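Local coordinates for protein beta-N-acetylhexosaminidase (Beutenbergia cavernae, PDB 5BU9) that probably hydrolyses terminal non-reducing N-acetyl-D-hexosamine residues of N-acetyl-beta-D-hexosaminides, as a family 3 glycoside hydrolase, at residues Gly70-Leu75 with Arg332-Lys337; Pro97-Gln102 with Arg154-Asp159; Val136-Glu141 with Leu189-Glu194. All blocks are in the same frame, centred on the assembly; numbering follows the deposited sequence.

Contact 1: residues Gly70-Leu75 with Arg332-Lys337; sequences GGVPLL and RVLAAK
Lys337 reaches from the end of helix 320-336 between Val72 and Leu75, and its ammonium donates to the backbone carbonyl of Pro73, NZ to O 2.8 Å. The bond lies in the carbonyl plane, with a C=O...NZ angle of 155°. Gln13 OE1, Gly38 O and Asn39 OD1 also lie within hydrogen-bonding distance of NZ, so four neutral oxygens share its three protons, and their dipoles would be expected to stabilise the charge. A lysine suits the place because its methylenes can run between apolar side chains while its tip meets oxygens. CG stands anti to the carbonyl carbon (chi1 -62°) and the chain is extended beyond it. Val72 crosses it at about a right angle, CG1 lying 3.6 Å from Lys337 CD, while Leu75 CG comes within 3.6 Å of Lys337 CE. The other branch of Val72 faces the helix itself, CG2 to Leu334 CD2 3.8 Å.

Packing is looser toward solvent. The ring of exposed Pro73 stays 5.2 Å or more from the helical segment, which it meets chiefly through its carbonyl. Farther in, the loop entering strand 75-82 meets the end of helix 320-336 at the N-terminal end of the TIM-barrel strands: Leu75 touches Phe227, which Ala336 also meets, and Ala336 rests on Val264 as well, placing the last helical turn against strands 227-230 and 264-267.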
# COMPACT_ATOMS: atom_id res chain seq x y z
N GLY A 70 -0.40 20.33 9.47
CA GLY A 70 -0.46 21.56 8.68
C GLY A 70 -1.77 21.67 7.91
O GLY A 70 -1.84 22.34 6.87
N GLY A 71 -2.81 21.03 8.45
CA GLY A 71 -4.12 21.03 7.82
C GLY A 71 -4.25 20.06 6.65
O GLY A 71 -5.31 19.94 6.05
N VAL A 72 -3.18 19.35 6.31
CA VAL A 72 -3.23 18.38 5.23
C VAL A 72 -4.13 17.19 5.59
O VAL A 72 -3.99 16.60 6.67
CB VAL A 72 -1.83 17.90 4.88
CG1 VAL A 72 -1.91 16.75 3.88
CG2 VAL A 72 -1.05 19.07 4.29
N PRO A 73 -5.07 16.86 4.70
CA PRO A 73 -6.01 15.78 5.03
C PRO A 73 -5.36 14.40 4.99
O PRO A 73 -4.31 14.23 4.39
CB PRO A 73 -7.12 15.92 3.97
CG PRO A 73 -6.52 16.79 2.87
CD PRO A 73 -5.50 17.66 3.54
N LEU A 74 -5.96 13.44 5.69
CA LEU A 74 -5.48 12.07 5.70
C LEU A 74 -5.78 11.36 4.39
O LEU A 74 -6.84 11.54 3.81
CB LEU A 74 -6.14 11.29 6.85
CG LEU A 74 -6.04 11.85 8.27
CD1 LEU A 74 -6.82 11.00 9.29
CD2 LEU A 74 -4.55 11.99 8.64
N LEU A 75 -4.82 10.56 3.93
CA LEU A 75 -5.14 9.41 3.12
C LEU A 75 -5.72 8.37 4.11
O LEU A 75 -5.13 8.08 5.17
CB LEU A 75 -3.90 8.87 2.38
CG LEU A 75 -3.51 9.71 1.16
CD1 LEU A 75 -2.12 9.35 0.67
CD2 LEU A 75 -4.51 9.55 0.02
N ARG A 332 5.77 14.27 -3.23
CA ARG A 332 4.91 13.32 -3.97
C ARG A 332 3.64 13.05 -3.22
O ARG A 332 2.56 12.94 -3.81
CB ARG A 332 5.61 11.99 -4.23
CG ARG A 332 6.88 12.16 -5.07
CD ARG A 332 7.56 10.86 -5.40
NE ARG A 332 8.90 11.13 -5.88
CZ ARG A 332 10.01 10.89 -5.20
NH1 ARG A 332 9.96 10.32 -4.00
NH2 ARG A 332 11.20 11.20 -5.73
N VAL A 333 3.77 12.93 -1.90
CA VAL A 333 2.61 12.65 -1.08
C VAL A 333 1.64 13.83 -1.10
O VAL A 333 0.44 13.63 -1.32
CB VAL A 333 3.02 12.28 0.32
CG1 VAL A 333 1.77 12.14 1.21
CG2 VAL A 333 3.84 10.97 0.30
N LEU A 334 2.13 15.06 -0.92
CA LEU A 334 1.22 16.21 -0.94
C LEU A 334 0.58 16.36 -2.32
O LEU A 334 -0.61 16.67 -2.44
CB LEU A 334 1.94 17.49 -0.54
CG LEU A 334 2.50 17.42 0.88
CD1 LEU A 334 3.37 18.62 1.16
CD2 LEU A 334 1.39 17.35 1.89
N ALA A 335 1.35 16.14 -3.38
CA ALA A 335 0.79 16.23 -4.73
C ALA A 335 -0.28 15.16 -4.98
O ALA A 335 -1.25 15.43 -5.67
CB ALA A 335 1.88 16.10 -5.76
N ALA A 336 -0.12 13.96 -4.42
CA ALA A 336 -1.16 12.95 -4.57
C ALA A 336 -2.40 13.37 -3.77
O ALA A 336 -3.50 12.96 -4.07
CB ALA A 336 -0.66 11.59 -4.11
N LYS A 337 -2.23 14.20 -2.74
CA LYS A 337 -3.38 14.72 -2.01
C LYS A 337 -3.94 16.03 -2.60
O LYS A 337 -4.87 16.61 -2.03
CB LYS A 337 -3.01 14.95 -0.55
CG LYS A 337 -2.62 13.68 0.19
CD LYS A 337 -2.16 14.03 1.61
CE LYS A 337 -2.02 12.78 2.45
NZ LYS A 337 -1.81 13.03 3.89

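Contact 2: residues Pro97-Gln102 with Arg154-Asp159; sequences PTALDQ and REFGYD
Glu155 and Phe156 pass close beside the short helix 99-102, with CA of Leu100 only 4.6 Å from CA of Phe156 and no hydrogen bond joining the two segments. Leu100 bonds instead with the backbone of His153, just upstream. So close an approach suits Ala99, whose small CB lies 3.2 Å from Arg154 O and sits over the centre of one face of the Phe156 ring in a CH-pi contact, 3.9 Å from the centroid and 7° off the normal. With CG anti to the carbonyl carbon (chi1 -78°), Phe156 brings its ring to Ala99 and also onto Leu110 of helix 107-123 and His166 and Ala167 of helix 160-176, two helices of the TIM barrel. Gln102 meets the ring edge, OE1 3.5 Å from Phe156 CE1, with amide and ring planes 77° apart. The nitrogen of this extended side chain donates to Pro97 O from above the carbonyl plane, and to Glu81 O. Leu100 CD1 sits 3.5 Å from Tyr158 OH, which donates weakly to Glu155 OE2. Arg154 turns away to a salt bridge with Glu81. The chemistry is thus dispersive and weakly polar: a methyl on the pi cloud and, probably, an amide oxygen drawn to the electropositive ring rim.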
# COMPACT_ATOMS: atom_id res chain seq x y z
N PRO A 97 -16.33 -10.71 -4.34
CA PRO A 97 -15.70 -12.00 -4.69
C PRO A 97 -14.17 -11.93 -4.67
O PRO A 97 -13.62 -10.84 -4.61
CB PRO A 97 -16.24 -12.29 -6.11
CG PRO A 97 -16.88 -11.03 -6.58
CD PRO A 97 -17.25 -10.24 -5.39
N THR A 98 -13.50 -13.09 -4.68
CA THR A 98 -12.04 -13.16 -4.77
C THR A 98 -11.64 -12.47 -6.07
O THR A 98 -12.45 -12.43 -7.00
CB THR A 98 -11.52 -14.62 -4.78
OG1 THR A 98 -12.03 -15.31 -5.94
CG2 THR A 98 -11.96 -15.38 -3.54
N ALA A 99 -10.43 -11.93 -6.13
CA ALA A 99 -9.90 -11.36 -7.36
C ALA A 99 -9.91 -12.42 -8.46
O ALA A 99 -10.04 -12.10 -9.64
CB ALA A 99 -8.48 -10.79 -7.16
N LEU A 100 -9.76 -13.69 -8.07
CA LEU A 100 -9.70 -14.75 -9.09
C LEU A 100 -11.06 -14.82 -9.78
O LEU A 100 -11.13 -14.84 -11.02
CB LEU A 100 -9.32 -16.10 -8.48
CG LEU A 100 -9.31 -17.26 -9.48
CD1 LEU A 100 -8.40 -16.97 -10.67
CD2 LEU A 100 -8.90 -18.56 -8.80
N ASP A 101 -12.13 -14.84 -8.98
CA ASP A 101 -13.50 -14.75 -9.52
C ASP A 101 -13.69 -13.47 -10.33
O ASP A 101 -14.25 -13.50 -11.42
CB ASP A 101 -14.54 -14.81 -8.39
CG ASP A 101 -14.73 -16.21 -7.84
OD1 ASP A 101 -14.24 -17.18 -8.44
OD2 ASP A 101 -15.40 -16.33 -6.80
N GLN A 102 -13.19 -12.34 -9.81
CA GLN A 102 -13.27 -11.08 -10.55
C GLN A 102 -12.59 -11.21 -11.92
O GLN A 102 -13.05 -10.64 -12.91
CB GLN A 102 -12.64 -9.94 -9.74
CG GLN A 102 -13.41 -9.53 -8.48
CD GLN A 102 -12.64 -8.52 -7.64
OE1 GLN A 102 -12.06 -7.55 -8.16
NE2 GLN A 102 -12.59 -8.75 -6.34
N ARG A 154 -6.04 -14.38 -4.63
CA ARG A 154 -5.96 -12.92 -4.71
C ARG A 154 -5.44 -12.41 -6.04
O ARG A 154 -5.39 -11.20 -6.25
CB ARG A 154 -5.08 -12.37 -3.61
CG ARG A 154 -5.62 -12.68 -2.23
CD ARG A 154 -4.50 -12.41 -1.22
NE ARG A 154 -4.15 -10.99 -1.10
CZ ARG A 154 -3.07 -10.54 -0.45
NH1 ARG A 154 -2.23 -11.38 0.12
NH2 ARG A 154 -2.82 -9.24 -0.38
N GLU A 155 -5.07 -13.34 -6.94
CA GLU A 155 -4.60 -13.02 -8.28
C GLU A 155 -5.81 -12.92 -9.21
O GLU A 155 -6.81 -13.59 -8.99
CB GLU A 155 -3.60 -14.08 -8.81
CG GLU A 155 -4.24 -15.42 -9.37
CD GLU A 155 -4.56 -16.43 -8.26
OE1 GLU A 155 -4.48 -16.06 -7.08
OE2 GLU A 155 -4.91 -17.59 -8.57
N PHE A 156 -5.71 -12.08 -10.25
CA PHE A 156 -6.77 -11.95 -11.25
C PHE A 156 -6.61 -13.02 -12.33
O PHE A 156 -7.56 -13.32 -13.05
CB PHE A 156 -6.76 -10.56 -11.88
CG PHE A 156 -7.38 -9.47 -11.02
CD1 PHE A 156 -8.76 -9.33 -10.95
CD2 PHE A 156 -6.57 -8.57 -10.32
CE1 PHE A 156 -9.34 -8.32 -10.19
CE2 PHE A 156 -7.14 -7.57 -9.55
CZ PHE A 156 -8.53 -7.44 -9.48
N GLY A 157 -5.43 -13.62 -12.43
CA GLY A 157 -5.13 -14.56 -13.49
C GLY A 157 -3.63 -14.87 -13.58
O GLY A 157 -2.87 -14.59 -12.66
N TYR A 158 -3.20 -15.42 -14.71
CA TYR A 158 -1.93 -16.15 -14.78
C TYR A 158 -1.07 -15.67 -15.93
O TYR A 158 -0.12 -16.33 -16.33
CB TYR A 158 -2.22 -17.65 -14.92
CG TYR A 158 -3.15 -18.09 -13.83
CD1 TYR A 158 -2.68 -18.27 -12.55
CD2 TYR A 158 -4.51 -18.25 -14.06
CE1 TYR A 158 -3.51 -18.63 -11.51
CE2 TYR A 158 -5.37 -18.61 -13.01
CZ TYR A 158 -4.85 -18.79 -11.74
OH TYR A 158 -5.66 -19.15 -10.70
N ASP A 159 -1.42 -14.50 -16.45
CA ASP A 159 -0.64 -13.81 -17.48
C ASP A 159 -0.85 -12.29 -17.39
O ASP A 159 -1.84 -11.81 -16.80
CB ASP A 159 -1.01 -14.31 -18.87
CG ASP A 159 -2.50 -14.21 -19.15
OD1 ASP A 159 -2.97 -13.10 -19.51
OD2 ASP A 159 -3.19 -15.24 -18.98

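Contact 3: residues Val136-Glu141 with Leu189-Glu194; sequences VVASPE and LGRVTE
Gly190 O accepts the shortest polar bond here, 2.8 Å from water 2, which itself accepts from Ala138 N at 3.2 Å. A second bridge uses the amide N of the same glycine: water 1 accepts from Gly190 N at 2.9 Å and donates to Val136 O, also at 2.9 Å. Two waters therefore join the backbones where no direct hydrogen bond does. Glycine suits this place because its CA faces Val136 O at 3.8 Å with no side chain in between.

The two loops follow strands 128-129 and 180-186, parallel neighbours in the TIM barrel, and so belong to the C-terminal rim on which such barrels carry their active sites. Leu189 and Gly190 close a KHFPGLG sequence that matches the first half of the KH(F/I)PG(H/L)G...D(S/T)H signature of family 3 N-acetylglucosaminidases. Asp135 OD1 and Asn146 ND2 hold Leu189 by its backbone N and O.

With CG1 of Val137 anti to the backbone N (chi1 173°), CG2 falls beside that N, anti to the carbonyl carbon, and rests 3.8 Å from Gly190 O. Farther out, Arg191 lays its aliphatic CG near Val136 O, then bends at chi3 (66°). Its guanidinium passes Ala138 obliquely, NH2 to CB 4.2 Å, while NH1 forms a salt bridge with Asp211, just before helix 212-222, the helix that the Val136 side chain touches at Ser213 and Ala216.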
# COMPACT_ATOMS: atom_id res chain seq x y z
N VAL A 136 1.33 -11.63 -10.72
CA VAL A 136 0.93 -12.67 -11.65
C VAL A 136 1.36 -14.03 -11.12
O VAL A 136 2.53 -14.21 -10.83
CB VAL A 136 1.51 -12.42 -13.05
CG1 VAL A 136 1.14 -13.53 -13.96
CG2 VAL A 136 0.96 -11.13 -13.61
N VAL A 137 0.43 -14.97 -11.00
CA VAL A 137 0.74 -16.32 -10.55
C VAL A 137 1.05 -17.11 -11.83
O VAL A 137 0.49 -16.83 -12.88
CB VAL A 137 -0.41 -16.91 -9.70
CG1 VAL A 137 -0.19 -18.36 -9.35
CG2 VAL A 137 -0.54 -16.14 -8.40
N ALA A 138 1.96 -18.09 -11.76
CA ALA A 138 2.49 -18.72 -12.98
C ALA A 138 1.46 -19.51 -13.76
O ALA A 138 1.47 -19.49 -14.98
CB ALA A 138 3.66 -19.64 -12.63
N SER A 139 0.59 -20.21 -13.02
CA SER A 139 -0.41 -21.12 -13.59
C SER A 139 -1.40 -21.53 -12.50
O SER A 139 -1.08 -21.45 -11.31
CB SER A 139 0.26 -22.36 -14.18
OG SER A 139 0.74 -23.20 -13.13
N PRO A 140 -2.62 -21.95 -12.89
CA PRO A 140 -3.58 -22.35 -11.86
C PRO A 140 -3.11 -23.56 -11.01
O PRO A 140 -3.46 -23.64 -9.83
CB PRO A 140 -4.87 -22.68 -12.67
CG PRO A 140 -4.42 -22.78 -14.13
CD PRO A 140 -3.22 -21.88 -14.24
N GLU A 141 -2.31 -24.47 -11.58
CA GLU A 141 -1.78 -25.63 -10.83
C GLU A 141 -0.70 -25.21 -9.84
O GLU A 141 -0.53 -25.79 -8.79
CB GLU A 141 -1.22 -26.71 -11.76
CG GLU A 141 -0.55 -26.20 -13.04
CD GLU A 141 -1.55 -25.90 -14.18
OE1 GLU A 141 -2.75 -26.26 -14.06
OE2 GLU A 141 -1.13 -25.30 -15.19
N LEU A 189 4.56 -10.72 -6.23
CA LEU A 189 4.60 -11.64 -5.10
C LEU A 189 3.95 -12.98 -5.44
O LEU A 189 3.80 -13.83 -4.57
CB LEU A 189 3.90 -11.00 -3.90
CG LEU A 189 4.35 -11.23 -2.47
CD1 LEU A 189 5.87 -11.26 -2.35
CD2 LEU A 189 3.77 -10.12 -1.60
N GLY A 190 3.57 -13.15 -6.70
CA GLY A 190 2.87 -14.35 -7.09
C GLY A 190 3.73 -15.57 -7.33
O GLY A 190 3.22 -16.60 -7.73
N ARG A 191 5.04 -15.46 -7.08
CA ARG A 191 5.91 -16.60 -7.37
C ARG A 191 6.80 -17.01 -6.18
O ARG A 191 7.57 -17.97 -6.29
CB ARG A 191 6.77 -16.29 -8.60
CG ARG A 191 5.92 -15.80 -9.80
CD ARG A 191 6.74 -15.85 -11.10
NE ARG A 191 7.04 -17.23 -11.44
CZ ARG A 191 7.66 -17.64 -12.54
NH1 ARG A 191 8.07 -16.76 -13.46
NH2 ARG A 191 7.85 -18.94 -12.71
N VAL A 192 6.70 -16.34 -5.03
CA VAL A 192 7.41 -16.82 -3.84
C VAL A 192 6.74 -18.10 -3.34
O VAL A 192 5.55 -18.31 -3.56
CB VAL A 192 7.44 -15.78 -2.71
CG1 VAL A 192 8.35 -14.59 -3.08
CG2 VAL A 192 6.01 -15.32 -2.39
N THR A 193 7.51 -18.95 -2.67
CA THR A 193 6.98 -20.18 -2.10
C THR A 193 6.86 -20.10 -0.56
O THR A 193 6.50 -21.08 0.08
CB THR A 193 7.87 -21.34 -2.46
OG1 THR A 193 9.23 -20.96 -2.16
CG2 THR A 193 7.74 -21.68 -3.96
N GLU A 194 7.17 -18.94 0.01
CA GLU A 194 6.95 -18.68 1.44
C GLU A 194 6.26 -17.37 1.65
O GLU A 194 6.20 -16.56 0.74
CB GLU A 194 8.26 -18.70 2.22
CG GLU A 194 8.79 -20.12 2.46
CD GLU A 194 9.81 -20.48 1.42
OE1 GLU A 194 9.85 -21.67 1.02
OE2 GLU A 194 10.54 -19.55 0.99
O HOH W 1 3.92 -12.09 -9.36
O HOH W 2 3.58 -19.02 -9.19

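All three contacts belong to one TIM-barrel domain, with contact 1 on the opposite side of the chain's centre from contacts 2 and 3. Contact 1 joins the loop entering strand 75-82 to the C-terminal end of helix 320-336, and its two ends span most of the chain, including every segment of contacts 2 and 3. Those two lie about 31 and 35 Å from it, centre to centre. They are only about 12 Å apart and interleave in sequence as 97-102, 136-141, 154-159 and 189-194, with Tyr158 packing on Val136, Val137 and Ser139. Contact 1 thus ties late chain to early chain at one side of the barrel, while contacts 2 and 3 assemble adjoining loops on the probable active-site side.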